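Local coordinates for malate dehydrogenase (Entamoeba histolytica, PDB 3I0P), which catalyses the NAD-dependent interconversion of malate and oxaloacetate, as a member of the malate/L-lactate dehydrogenase family, at the interface of chains A and B. Numbering follows the deposited sequence. Chains: chain A/B, Malate dehydrogenase.

The interface of chains A and B. Residues chain A 255-256, 259-260, 266; chain B 303-304, 307.
The ring of A:Phe266 presents one face to chain B, where the amide nitrogen of B:Asn303 and CG1 of B:Ile307 lie on the same side of the ring, over opposite parts of its rim. B:Asn303 ND2, the amide nitrogen, sits above the CD1–CE1 edge of the ring, 3.4 Å from A:Phe266 CD1, while B:Ile307 CG1 lies towards the opposite side, 3.7 Å from A:Phe266 CD2. Ring and amide planes are inclined by 57°, so the two groups do not stack flat; the amide meets the ring through its nitrogen end. One broad face of that amide is occupied by the thiol of A:Cys260: SG stands almost squarely over B:Asn303 CG at 3.5 Å. CG of B:Asn303 is anti to the backbone N (chi1 -158°), which swings the amide out so that its face meets the sulfur and its nitrogen end meets the ring.

A:Cys260 SG also touches the terminal methyl of B:Ile307, 3.5 Å from CD1. The methyl also packs against A:Ile256 CG1, 4.0 Å from B:Ile307 CD1, and lies beside the hydroxyl of A:Ser259. That hydroxyl is turned back to its own helix, where A:Ser259 OG hydrogen-bonds A:Glu255 O at 2.7 Å, approaching from above the carbonyl plane; the bond should steady the hydroxyl beside the methyl. Alongside, the side chains of A:Ile256 and B:Val304 cross at roughly a right angle, their CG2 methyls 3.9 Å apart.

Helix 297-312 of chain B thus lays successive turns against the C-terminal end of helix 244-259 of chain A and the loop that follows it before helix 269-277. The patch recurs with the chains exchanged across the two-fold axis of the dimer in the deposited assembly.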
loop_
_atom_site.group_PDB
_atom_site.type_symbol
_atom_site.label_atom_id
_atom_site.label_comp_id
_atom_site.label_asym_id
_atom_site.label_seq_id
_atom_site.Cartn_x
_atom_site.Cartn_y
_atom_site.Cartn_z
ATOM N N GLU A 255 9.420 1.326 5.088
ATOM C CA GLU A 255 10.689 1.672 5.711
ATOM C C GLU A 255 10.695 3.091 6.289
ATOM O O GLU A 255 11.093 3.300 7.447
ATOM C CB GLU A 255 11.812 1.524 4.683
ATOM C CG GLU A 255 13.219 1.674 5.248
ATOM C CD GLU A 255 13.693 0.425 5.968
ATOM O OE1 GLU A 255 14.395 0.574 6.988
ATOM O OE2 GLU A 255 13.360 -0.702 5.523
ATOM N N ILE A 256 10.265 4.059 5.478
ATOM C CA ILE A 256 10.247 5.470 5.878
ATOM C C ILE A 256 9.279 5.692 7.029
ATOM O O ILE A 256 9.623 6.341 8.010
ATOM C CB ILE A 256 9.887 6.378 4.704
ATOM C CG1 ILE A 256 11.024 6.383 3.686
ATOM C CG2 ILE A 256 9.574 7.791 5.178
ATOM C CD1 ILE A 256 10.628 6.979 2.365
ATOM N N SER A 259 10.950 4.032 10.176
ATOM C CA SER A 259 12.203 4.612 10.710
ATOM C C SER A 259 12.307 6.149 10.780
ATOM O O SER A 259 12.880 6.690 11.726
ATOM C CB SER A 259 13.416 4.044 9.972
ATOM O OG SER A 259 13.315 4.264 8.580
ATOM N N CYS A 260 11.755 6.852 9.796
ATOM C CA CYS A 260 12.042 8.280 9.654
ATOM C C CYS A 260 11.327 9.163 10.652
ATOM O O CYS A 260 11.824 10.238 11.000
ATOM C CB CYS A 260 11.764 8.749 8.231
ATOM S SG CYS A 260 12.994 8.133 7.085
ATOM N N PHE A 266 17.557 2.003 9.905
ATOM C CA PHE A 266 16.946 1.738 8.603
ATOM C C PHE A 266 17.891 0.948 7.709
ATOM O O PHE A 266 19.117 1.066 7.837
ATOM C CB PHE A 266 16.508 3.047 7.920
ATOM C CG PHE A 266 17.596 4.073 7.827
ATOM C CD1 PHE A 266 17.768 5.020 8.839
ATOM C CD2 PHE A 266 18.462 4.096 6.738
ATOM C CE1 PHE A 266 18.791 5.975 8.759
ATOM C CE2 PHE A 266 19.478 5.049 6.652
ATOM C CZ PHE A 266 19.642 5.986 7.664
ATOM N N ASN B 303 16.797 12.074 6.576
ATOM C CA ASN B 303 16.674 10.635 6.744
ATOM C C ASN B 303 16.121 9.956 5.467
ATOM O O ASN B 303 16.653 8.934 5.020
ATOM C CB ASN B 303 15.816 10.354 7.983
ATOM C CG ASN B 303 16.035 8.960 8.573
ATOM O OD1 ASN B 303 15.687 8.720 9.731
ATOM N ND2 ASN B 303 16.584 8.042 7.790
ATOM N N VAL B 304 15.074 10.543 4.879
ATOM C CA VAL B 304 14.479 10.046 3.630
ATOM C C VAL B 304 15.506 10.046 2.493
ATOM O O VAL B 304 15.670 9.042 1.778
ATOM C CB VAL B 304 13.214 10.867 3.245
ATOM C CG1 VAL B 304 12.784 10.609 1.800
ATOM C CG2 VAL B 304 12.069 10.579 4.217
ATOM N N ILE B 307 17.960 7.310 2.910
ATOM C CA ILE B 307 17.385 6.043 2.438
ATOM C C ILE B 307 17.527 5.941 0.913
ATOM O O ILE B 307 18.054 4.951 0.403
ATOM C CB ILE B 307 15.911 5.826 2.950
ATOM C CG1 ILE B 307 15.915 5.335 4.406
ATOM C CG2 ILE B 307 15.129 4.838 2.076
ATOM C CD1 ILE B 307 14.684 5.734 5.207
#